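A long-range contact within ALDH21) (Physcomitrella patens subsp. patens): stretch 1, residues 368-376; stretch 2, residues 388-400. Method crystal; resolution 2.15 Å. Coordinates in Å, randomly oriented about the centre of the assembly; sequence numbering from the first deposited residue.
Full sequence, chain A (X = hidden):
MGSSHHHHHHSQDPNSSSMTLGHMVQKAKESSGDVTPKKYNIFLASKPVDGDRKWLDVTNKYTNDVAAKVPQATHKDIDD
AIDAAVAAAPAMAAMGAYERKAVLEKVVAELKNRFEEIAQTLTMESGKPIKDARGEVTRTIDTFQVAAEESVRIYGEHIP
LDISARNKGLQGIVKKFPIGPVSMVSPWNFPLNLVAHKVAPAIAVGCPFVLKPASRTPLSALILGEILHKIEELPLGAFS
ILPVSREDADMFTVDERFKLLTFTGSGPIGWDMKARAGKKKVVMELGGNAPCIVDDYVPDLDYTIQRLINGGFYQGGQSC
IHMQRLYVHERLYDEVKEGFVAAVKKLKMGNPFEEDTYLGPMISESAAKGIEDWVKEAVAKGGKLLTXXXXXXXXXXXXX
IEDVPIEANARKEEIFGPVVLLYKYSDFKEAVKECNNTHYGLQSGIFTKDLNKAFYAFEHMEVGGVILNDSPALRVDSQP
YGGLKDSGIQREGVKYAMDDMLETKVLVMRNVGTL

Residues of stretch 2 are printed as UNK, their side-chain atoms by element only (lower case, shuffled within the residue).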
# COMPACT_ATOMS: atom_id res chain seq x y z
N ALA A 368 17.33 -20.84 38.03
CA ALA A 368 16.58 -22.02 38.49
C ALA A 368 16.09 -21.87 39.94
O ALA A 368 14.92 -22.17 40.21
CB ALA A 368 17.44 -23.27 38.35
N LYS A 369 16.96 -21.37 40.87
CA LYS A 369 16.63 -21.13 42.28
C LYS A 369 15.49 -20.11 42.41
O LYS A 369 14.60 -20.32 43.23
CB LYS A 369 17.86 -20.65 43.08
CG LYS A 369 18.87 -21.74 43.41
CD LYS A 369 20.07 -21.15 44.13
CE LYS A 369 21.17 -22.15 44.37
NZ LYS A 369 22.27 -21.58 45.19
N GLY A 370 15.52 -19.06 41.58
CA GLY A 370 14.50 -18.02 41.52
C GLY A 370 13.14 -18.58 41.14
O GLY A 370 12.14 -18.25 41.77
N ILE A 371 13.11 -19.45 40.11
CA ILE A 371 11.88 -20.13 39.62
C ILE A 371 11.33 -21.05 40.73
O ILE A 371 10.14 -20.99 41.05
CB ILE A 371 12.14 -20.87 38.28
CG1 ILE A 371 12.44 -19.88 37.15
CG2 ILE A 371 10.96 -21.78 37.92
CD1 ILE A 371 13.38 -20.41 36.03
N GLU A 372 12.21 -21.87 41.35
CA GLU A 372 11.90 -22.76 42.46
C GLU A 372 11.26 -21.98 43.64
O GLU A 372 10.28 -22.46 44.23
CB GLU A 372 13.18 -23.49 42.92
CG GLU A 372 12.94 -24.60 43.93
CD GLU A 372 14.17 -25.09 44.68
OE1 GLU A 372 15.23 -24.44 44.61
OE2 GLU A 372 14.05 -26.13 45.36
N ASP A 373 11.80 -20.78 43.96
CA ASP A 373 11.28 -19.92 45.04
C ASP A 373 9.86 -19.48 44.72
O ASP A 373 8.98 -19.53 45.59
CB ASP A 373 12.18 -18.68 45.24
CG ASP A 373 13.57 -18.91 45.81
OD1 ASP A 373 13.80 -19.99 46.42
OD2 ASP A 373 14.43 -18.00 45.65
N TRP A 374 9.62 -19.04 43.46
CA TRP A 374 8.30 -18.59 43.02
C TRP A 374 7.29 -19.72 43.00
O TRP A 374 6.14 -19.49 43.33
CB TRP A 374 8.37 -17.84 41.68
CG TRP A 374 8.94 -16.46 41.81
CD1 TRP A 374 9.54 -15.90 42.91
CD2 TRP A 374 8.98 -15.46 40.79
NE1 TRP A 374 9.94 -14.62 42.63
CE2 TRP A 374 9.61 -14.32 41.33
CE3 TRP A 374 8.55 -15.41 39.44
CZ2 TRP A 374 9.79 -13.13 40.61
CZ3 TRP A 374 8.74 -14.25 38.72
CH2 TRP A 374 9.37 -13.13 39.29
N VAL A 375 7.73 -20.96 42.69
CA VAL A 375 6.87 -22.15 42.71
C VAL A 375 6.44 -22.42 44.17
O VAL A 375 5.24 -22.60 44.44
CB VAL A 375 7.52 -23.37 42.01
CG1 VAL A 375 6.80 -24.68 42.34
CG2 VAL A 375 7.61 -23.17 40.50
N LYS A 376 7.41 -22.43 45.12
CA LYS A 376 7.15 -22.66 46.54
C LYS A 376 6.21 -21.57 47.10
O LYS A 376 5.24 -21.90 47.79
CB LYS A 376 8.45 -22.75 47.37
CG LYS A 376 9.25 -24.02 47.13
CD LYS A 376 10.30 -24.24 48.19
CE LYS A 376 11.63 -24.73 47.66
NZ LYS A 376 12.52 -23.59 47.29
N UNK A 388 5.79 -31.59 38.89
CA UNK A 388 7.07 -30.90 38.91
C UNK A 388 7.33 -30.04 40.13
O UNK A 388 6.94 -30.41 41.25
N UNK A 389 8.00 -28.92 39.91
CA UNK A 389 8.34 -27.97 40.98
C UNK A 389 9.67 -28.21 41.69
O UNK A 389 10.03 -27.44 42.59
N UNK A 390 10.40 -29.28 41.31
CA UNK A 390 11.69 -29.59 41.93
C UNK A 390 12.88 -29.08 41.10
O UNK A 390 12.82 -29.06 39.86
o UNK A 390 10.11 -32.61 42.86
c UNK A 390 11.85 -31.08 42.23
c UNK A 390 10.79 -31.64 43.17
n UNK A 390 10.65 -31.07 44.35
N UNK A 391 13.94 -28.67 41.80
CA UNK A 391 15.17 -28.16 41.20
C UNK A 391 16.30 -29.19 41.40
O UNK A 391 16.41 -29.80 42.46
c UNK A 391 19.01 -25.35 43.61
n UNK A 391 18.60 -25.30 42.35
c UNK A 391 16.65 -26.05 41.05
c UNK A 391 17.24 -24.97 41.93
n UNK A 391 20.26 -25.67 43.89
n UNK A 391 18.17 -25.08 44.60
c UNK A 391 15.55 -26.80 41.80
N UNK A 392 17.12 -29.35 40.36
CA UNK A 392 18.28 -30.24 40.32
C UNK A 392 19.35 -29.39 39.61
O UNK A 392 19.38 -29.36 38.37
c UNK A 392 18.78 -32.74 39.78
n UNK A 392 18.76 -34.18 36.19
c UNK A 392 18.59 -33.80 38.67
c UNK A 392 19.30 -33.45 37.37
c UNK A 392 17.91 -31.50 39.53
N UNK A 393 20.13 -28.63 40.40
CA UNK A 393 21.14 -27.71 39.89
C UNK A 393 20.49 -26.57 39.12
O UNK A 393 19.72 -25.80 39.70
N UNK A 394 20.76 -26.48 37.81
CA UNK A 394 20.17 -25.45 36.93
C UNK A 394 18.87 -25.96 36.27
O UNK A 394 18.17 -25.18 35.61
c UNK A 394 21.18 -25.01 35.88
N UNK A 395 18.53 -27.24 36.49
CA UNK A 395 17.32 -27.86 35.96
C UNK A 395 16.10 -27.64 36.86
O UNK A 395 16.18 -27.79 38.07
c UNK A 395 19.73 -29.96 34.68
c UNK A 395 17.78 -29.90 33.30
c UNK A 395 19.90 -30.47 32.33
c UNK A 395 20.50 -30.33 33.56
c UNK A 395 18.36 -29.74 34.55
c UNK A 395 18.55 -30.27 32.20
c UNK A 395 17.52 -29.37 35.76
N UNK A 396 14.97 -27.27 36.23
CA UNK A 396 13.66 -27.10 36.86
C UNK A 396 12.76 -28.07 36.13
O UNK A 396 12.67 -28.02 34.90
c UNK A 396 13.87 -24.70 37.77
c UNK A 396 11.60 -25.56 37.09
c UNK A 396 13.52 -24.90 39.35
c UNK A 396 13.12 -25.63 36.81
N UNK A 397 12.08 -28.94 36.88
CA UNK A 397 11.12 -29.89 36.32
C UNK A 397 9.96 -29.13 35.64
O UNK A 397 9.58 -28.06 36.14
o UNK A 397 10.05 -32.25 39.75
c UNK A 397 11.47 -31.87 37.87
c UNK A 397 10.96 -32.70 39.03
c UNK A 397 10.54 -30.77 37.43
o UNK A 397 11.49 -33.83 39.21
N UNK A 398 9.40 -29.63 34.52
CA UNK A 398 8.23 -28.94 33.93
C UNK A 398 7.10 -28.98 34.97
O UNK A 398 6.79 -30.03 35.54
c UNK A 398 9.72 -30.90 33.82
c UNK A 398 8.60 -31.04 32.83
c UNK A 398 7.93 -29.73 32.65
N UNK A 399 6.62 -27.79 35.34
CA UNK A 399 5.67 -27.59 36.43
C UNK A 399 4.33 -27.06 35.97
O UNK A 399 4.28 -26.22 35.07
c UNK A 399 6.32 -26.62 37.45
o UNK A 399 7.63 -27.07 37.79
c UNK A 399 5.49 -26.43 38.71
N UNK A 400 3.25 -27.51 36.63
CA UNK A 400 1.87 -27.06 36.45
C UNK A 400 1.28 -26.80 37.84
O UNK A 400 1.30 -27.68 38.69
c UNK A 400 1.62 -28.37 34.28
c UNK A 400 0.95 -28.00 35.60
c UNK A 400 -0.41 -27.34 35.34
O HOH W 1 13.39 -28.56 44.56

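Position 388 has no side-chain atoms, and its phi of 66° favours the same reading: G388. An ideal CB here would lie 2.2 Å from the backbone O of position 398. Position 389 is also bare. Its CA lies 3.9 Å from V375 CG1, and an ideal CB would sit a tight 3.4 Å from that methyl and jam against the preceding carbonyl; it is G389.

Position 390 carries two carbons, the second bearing one oxygen and one nitrogen, an amide. Its CB points away from the helix: N390. At 391, three carbons lead to a nitrogen and then a carbon with two more nitrogens, a guanidinium, hence R391. Its NH1 donates to E372 OE1 at 3.0 Å with an N-H...acceptor angle of 162°, a salt bridge at the guanidinium edge, while K369 CG covers one face, 3.6 Å from R391 NH1.

Position 392 has four carbons in a row ending in nitrogen, and its CA-to-CB bond points away: K392. Position 393 is bare, with phi 65°, so G393; its O accepts from R391 NE at 2.9 Å, steadying the arginine, and lies 3.7 Å from A368 CB. Position 394 has a single carbon, A394, whose backbone O approaches A368 CB to 3.4 Å. At 395, one carbon precedes a six-carbon ring, and the CA-to-CB bond points away from the helix: F395. It closes a type II' turn from K392, with paired backbone bonds between the two residues (K392 N to F395 O 2.9 Å, F395 N to K392 O 3.0 Å).

Position 396 has four carbons, forked at the first with one arm two carbons long: I396. Its CD1 reaches A368 O at 3.2 Å and E372 CB at 3.9 Å, and its CG2 meets I371 CG2 at 3.9 Å.

Position 397 has three carbons, the third bearing two oxygens, a carboxylate out of the helix's reach: E397. Three carbons closing onto the backbone N make 398 P398. Position 399 has one carbon carrying an oxygen and a carbon: T399, with CG2 4.2 Å from V375 CG1 and OG1 donating to E397 O at 2.7 Å. Position 400, one carbon carrying two others, is V400, out of reach.

The contact buries 476 Å², summed over both sides. A368, I371, E372 and V375 turn their CB atoms toward stretch 2, as the helical repeat allows. I396 packs against the first three, and R391 adds the salt bridge. A water reinforces that link, donating to E372 OE2 (2.6 Å) and accepting from R391 N (2.8 Å).

Stretch 2 388-400: GGNRKGAFIEPTV
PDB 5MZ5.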